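Local structure of catalase (2J2M) at residues H199-V204 with G318-G323. The protein catalyses the breakdown of hydrogen peroxide to water and oxygen, as a haem-containing catalase that assembles from four chains. Sequence-based numbering, arbitrary orientation.
With HEM (protoporphyrin IX containing Fe), chain E.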
ATOM      1  N   HIS A 199      -6.998 -32.503   0.202  1.00  7.19           N
ATOM      2  CA  HIS A 199      -6.437 -32.878   1.505  1.00  7.25           C
ATOM      3  C   HIS A 199      -7.458 -33.590   2.396  1.00  6.88           C
ATOM      4  O   HIS A 199      -8.668 -33.401   2.244  1.00  6.79           O
ATOM      5  CB  HIS A 199      -5.965 -31.646   2.284  1.00  7.40           C
ATOM      6  CG  HIS A 199      -5.244 -30.628   1.456  1.00  9.68           C
ATOM      7  ND1 HIS A 199      -3.973 -30.835   0.953  1.00 10.63           N
ATOM      8  CD2 HIS A 199      -5.607 -29.385   1.064  1.00  9.89           C
ATOM      9  CE1 HIS A 199      -3.588 -29.765   0.280  1.00 12.16           C
ATOM     10  NE2 HIS A 199      -4.567 -28.873   0.324  1.00 12.69           N
ATOM     11  N   SER A 200      -6.949 -34.393   3.334  1.00  6.47           N
ATOM     12  CA  SER A 200      -7.710 -34.814   4.480  1.00  6.35           C
ATOM     13  C   SER A 200      -7.728 -33.632   5.440  1.00  6.71           C
ATOM     14  O   SER A 200      -6.781 -32.824   5.482  1.00  5.62           O
ATOM     15  CB  SER A 200      -7.065 -36.010   5.168  1.00  6.56           C
ATOM     16  OG  SER A 200      -5.716 -35.717   5.556  1.00  7.82           O
ATOM     17  N   PHE A 201      -8.828 -33.529   6.180  1.00  6.59           N
ATOM     18  CA  PHE A 201      -8.926 -32.658   7.346  1.00  6.60           C
ATOM     19  C   PHE A 201      -9.264 -33.520   8.547  1.00  6.96           C
ATOM     20  O   PHE A 201      -9.374 -34.772   8.430  1.00  6.87           O
ATOM     21  CB  PHE A 201     -10.003 -31.587   7.131  1.00  6.79           C
ATOM     22  CG  PHE A 201      -9.612 -30.541   6.139  1.00  6.66           C
ATOM     23  CD1 PHE A 201      -9.129 -29.320   6.558  1.00  7.79           C
ATOM     24  CD2 PHE A 201      -9.673 -30.794   4.772  1.00  8.12           C
ATOM     25  CE1 PHE A 201      -8.735 -28.351   5.637  1.00  4.64           C
ATOM     26  CE2 PHE A 201      -9.275 -29.827   3.858  1.00  6.33           C
ATOM     27  CZ  PHE A 201      -8.808 -28.610   4.307  1.00  5.39           C
ATOM     28  N   LYS A 202      -9.399 -32.869   9.704  1.00  7.27           N
ATOM     29  CA  LYS A 202      -9.828 -33.557  10.916  1.00  7.90           C
ATOM     30  C   LYS A 202     -11.191 -33.033  11.341  1.00  8.86           C
ATOM     31  O   LYS A 202     -11.424 -31.816  11.388  1.00  9.55           O
ATOM     32  CB  LYS A 202      -8.818 -33.352  12.048  1.00  7.99           C
ATOM     33  CG  LYS A 202      -7.520 -34.138  11.885  1.00  8.33           C
ATOM     34  CD  LYS A 202      -6.457 -33.680  12.886  1.00  7.34           C
ATOM     35  CE  LYS A 202      -5.368 -34.755  13.021  1.00  8.99           C
ATOM     36  NZ  LYS A 202      -4.363 -34.529  14.093  1.00  5.87           N
ATOM     37  N   TRP A 203     -12.097 -33.956  11.642  1.00  9.09           N
ATOM     38  CA  TRP A 203     -13.347 -33.606  12.283  1.00  8.89           C
ATOM     39  C   TRP A 203     -13.326 -34.272  13.650  1.00  9.97           C
ATOM     40  O   TRP A 203     -12.967 -35.460  13.776  1.00 11.01           O
ATOM     41  CB  TRP A 203     -14.512 -34.112  11.457  1.00  7.99           C
ATOM     42  CG  TRP A 203     -14.867 -33.266  10.248  1.00  7.66           C
ATOM     43  CD1 TRP A 203     -14.171 -32.196   9.738  1.00  7.20           C
ATOM     44  CD2 TRP A 203     -16.001 -33.452   9.387  1.00  7.05           C
ATOM     45  NE1 TRP A 203     -14.809 -31.699   8.632  1.00  7.26           N
ATOM     46  CE2 TRP A 203     -15.937 -32.446   8.393  1.00  7.88           C
ATOM     47  CE3 TRP A 203     -17.084 -34.351   9.381  1.00  2.13           C
ATOM     48  CZ2 TRP A 203     -16.920 -32.314   7.390  1.00  7.78           C
ATOM     49  CZ3 TRP A 203     -18.036 -34.237   8.378  1.00  6.29           C
ATOM     50  CH2 TRP A 203     -17.949 -33.229   7.391  1.00  6.62           C
ATOM     51  N   VAL A 204     -13.669 -33.489  14.669  1.00 10.60           N
ATOM     52  CA  VAL A 204     -13.686 -33.914  16.055  1.00 10.64           C
ATOM     53  C   VAL A 204     -15.138 -33.802  16.518  1.00 11.50           C
ATOM     54  O   VAL A 204     -15.782 -32.771  16.262  1.00 11.13           O
ATOM     55  CB  VAL A 204     -12.828 -32.965  16.913  1.00 10.89           C
ATOM     56  CG1 VAL A 204     -12.752 -33.444  18.357  1.00  9.13           C
ATOM     57  CG2 VAL A 204     -11.416 -32.799  16.318  1.00 10.43           C
ATOM     58  N   GLY A 318      -7.819 -23.259   6.055  1.00  8.07           N
ATOM     59  CA  GLY A 318      -7.630 -23.399   7.477  1.00  7.92           C
ATOM     60  C   GLY A 318      -8.471 -22.402   8.232  1.00  8.16           C
ATOM     61  O   GLY A 318      -8.220 -22.172   9.414  1.00  8.75           O
ATOM     62  N   VAL A 319      -9.431 -21.772   7.545  1.00  8.39           N
ATOM     63  CA  VAL A 319     -10.503 -21.026   8.205  1.00  8.56           C
ATOM     64  C   VAL A 319     -11.646 -22.029   8.483  1.00  8.79           C
ATOM     65  O   VAL A 319     -12.492 -22.316   7.631  1.00  7.96           O
ATOM     66  CB  VAL A 319     -10.910 -19.748   7.406  1.00  8.70           C
ATOM     67  CG1 VAL A 319     -12.268 -19.166   7.873  1.00  9.15           C
ATOM     68  CG2 VAL A 319      -9.838 -18.693   7.561  1.00  7.91           C
ATOM     69  N   LEU A 320     -11.622 -22.587   9.693  1.00  9.11           N
ATOM     70  CA  LEU A 320     -12.508 -23.703  10.054  1.00  9.37           C
ATOM     71  C   LEU A 320     -13.342 -23.361  11.261  1.00  8.97           C
ATOM     72  O   LEU A 320     -12.942 -22.519  12.044  1.00 10.14           O
ATOM     73  CB  LEU A 320     -11.675 -24.950  10.363  1.00  9.08           C
ATOM     74  CG  LEU A 320     -10.749 -25.450   9.252  1.00  6.71           C
ATOM     75  CD1 LEU A 320      -9.894 -26.536   9.818  1.00  2.93           C
ATOM     76  CD2 LEU A 320     -11.573 -25.972   8.110  1.00  3.20           C
ATOM     77  N   VAL A 321     -14.485 -24.017  11.418  1.00  8.26           N
ATOM     78  CA  VAL A 321     -15.340 -23.791  12.581  1.00  7.99           C
ATOM     79  C   VAL A 321     -15.066 -24.845  13.661  1.00  8.12           C
ATOM     80  O   VAL A 321     -14.453 -25.859  13.370  1.00  7.90           O
ATOM     81  CB  VAL A 321     -16.851 -23.749  12.217  1.00  8.22           C
ATOM     82  CG1 VAL A 321     -17.233 -22.388  11.595  1.00  6.37           C
ATOM     83  CG2 VAL A 321     -17.257 -24.953  11.332  1.00  7.63           C
ATOM     84  N   PRO A 322     -15.484 -24.597  14.924  1.00  8.47           N
ATOM     85  CA  PRO A 322     -15.160 -25.624  15.934  1.00  8.38           C
ATOM     86  C   PRO A 322     -15.758 -26.959  15.506  1.00  9.28           C
ATOM     87  O   PRO A 322     -16.881 -26.993  14.971  1.00  9.71           O
ATOM     88  CB  PRO A 322     -15.819 -25.080  17.225  1.00  8.84           C
ATOM     89  CG  PRO A 322     -15.894 -23.546  17.014  1.00  7.87           C
ATOM     90  CD  PRO A 322     -16.192 -23.428  15.502  1.00  8.19           C
ATOM     91  N   GLY A 323     -15.010 -28.044  15.694  1.00  9.00           N
ATOM     92  CA  GLY A 323     -15.426 -29.355  15.225  1.00  8.25           C
ATOM     93  C   GLY A 323     -14.569 -29.743  14.034  1.00  9.46           C
ATOM     94  O   GLY A 323     -14.639 -30.871  13.539  1.00  8.75           O
TER
HETATM   95  CHA HEM E 501      -5.766 -19.492  -4.495  1.00  3.98           C
HETATM   96  CHB HEM E 501      -6.907 -24.236  -4.635  1.00  6.34           C
HETATM   97  CHC HEM E 501      -2.439 -25.294  -3.155  1.00  6.29           C
HETATM   98  CHD HEM E 501      -1.530 -20.625  -2.363  1.00  4.88           C
HETATM   99  C1A HEM E 501      -6.489 -20.676  -4.623  1.00  6.13           C
HETATM  100  C2A HEM E 501      -7.902 -20.816  -4.970  1.00  5.62           C
HETATM  101  C3A HEM E 501      -8.212 -22.134  -5.007  1.00  4.93           C
HETATM  102  C4A HEM E 501      -7.014 -22.868  -4.695  1.00  5.13           C
HETATM  103  CMA HEM E 501      -9.577 -22.794  -5.321  1.00  2.00           C
HETATM  104  CAA HEM E 501      -8.846 -19.620  -5.257  1.00  5.83           C
HETATM  105  CBA HEM E 501      -9.607 -19.137  -4.020  1.00  5.01           C
HETATM  106  CGA HEM E 501     -10.519 -18.023  -4.482  1.00  5.17           C
HETATM  107  O1A HEM E 501     -10.299 -16.842  -4.101  1.00  5.66           O
HETATM  108  O2A HEM E 501     -11.464 -18.318  -5.263  1.00  6.18           O
HETATM  109  C1B HEM E 501      -5.824 -24.944  -4.186  1.00  5.89           C
HETATM  110  C2B HEM E 501      -5.785 -26.362  -3.865  1.00  7.89           C
HETATM  111  C3B HEM E 501      -4.542 -26.629  -3.464  1.00  7.84           C
HETATM  112  C4B HEM E 501      -3.769 -25.412  -3.513  1.00  6.94           C
HETATM  113  CMB HEM E 501      -6.971 -27.366  -3.924  1.00  5.61           C
HETATM  114  CAB HEM E 501      -3.988 -27.974  -2.966  1.00 10.47           C
HETATM  115  CBB HEM E 501      -4.297 -29.122  -3.560  1.00 15.44           C
HETATM  116  C1C HEM E 501      -1.814 -24.157  -2.716  1.00  5.11           C
HETATM  117  C2C HEM E 501      -0.570 -24.072  -1.976  1.00  6.55           C
HETATM  118  C3C HEM E 501      -0.344 -22.761  -1.758  1.00  6.58           C
HETATM  119  C4C HEM E 501      -1.422 -21.993  -2.359  1.00  5.68           C
HETATM  120  CMC HEM E 501       0.307 -25.265  -1.490  1.00  4.58           C
HETATM  121  CAC HEM E 501       0.859 -22.113  -1.034  1.00  7.14           C
HETATM  122  CBC HEM E 501       0.958 -22.113   0.301  1.00 10.79           C
HETATM  123  C1D HEM E 501      -2.548 -19.857  -2.881  1.00  4.94           C
HETATM  124  C2D HEM E 501      -2.586 -18.408  -2.860  1.00  4.20           C
HETATM  125  C3D HEM E 501      -3.920 -18.052  -3.516  1.00  4.31           C
HETATM  126  C4D HEM E 501      -4.547 -19.321  -3.871  1.00  5.10           C
HETATM  127  CMD HEM E 501      -1.520 -17.440  -2.245  1.00  4.43           C
HETATM  128  CAD HEM E 501      -4.498 -16.644  -3.747  1.00  4.17           C
HETATM  129  CBD HEM E 501      -5.587 -16.422  -2.695  1.00  4.86           C
HETATM  130  CGD HEM E 501      -6.015 -14.969  -2.604  1.00  5.99           C
HETATM  131  O1D HEM E 501      -5.368 -14.039  -3.189  1.00  6.14           O
HETATM  132  O2D HEM E 501      -7.024 -14.735  -1.905  1.00  4.56           O
HETATM  133  NA  HEM E 501      -5.995 -21.958  -4.460  1.00  6.43           N
HETATM  134  NB  HEM E 501      -4.579 -24.396  -3.966  1.00  5.79           N
HETATM  135  NC  HEM E 501      -2.301 -22.877  -2.923  1.00  6.39           N
HETATM  136  ND  HEM E 501      -3.707 -20.341  -3.467  1.00  5.69           N
HETATM  137 FE   HEM E 501      -4.252 -22.369  -3.423  1.00  6.69          FE
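Val204 and Gly323 meet through their backbones, and their pairing illustrates how a loop about to become a strand is joined to its neighbour by one backbone hydrogen bond just before strand 324-326 begins. The amide N of Val204 donates to Gly323 O at 3.0 Å in a nearly straight bond (163° at the hydrogen), with the donor lying above the carbonyl plane, 48° out of it. The same oxygen takes a CA-H...O contact from Trp203 CA at 3.3 Å and a further hydrogen bond from Thr76 OG1, so several donors converge on this buried carbonyl. In return, Gly323 CA approaches Val204 O at 3.6 Å. With phi at 108° and psi near zero, Gly323 adopts a backbone shape in which a CB would collide with the preceding carbonyl.

Apolar contact is slight by comparison. The side chains of Phe201 and Leu320 each point toward the opposing segment, and ring atom CD1 of Phe201 comes within 4.4 Å of Leu320 CD1, obliquely to the ring.

At the other end His199 belongs to the haem pocket: its NE2 lies 3.5 Å from CAB of a haem vinyl group, while ND1 is hydrogen-bonded to Asp329 OD2, which helps fix the ring's rotation. An alanine here would probably leave the vinyl without this neighbour and the Asp329 carboxylate without its imidazole partner.

Within the fold, strand 201-204 pairs antiparallel with both strand 210-219 and strand 324-326, the latter starting directly after Gly323; Lys202 bonds to Leu325 through the backbone, while its NZ is hydrogen-bonded to Gln403 OE1 and forms a salt bridge with Glu328 OE2. Helix 330-346 packs against His199 and Phe201, while Val319 packs on Gln12 and Pro322 on Val14, both of a second subunit.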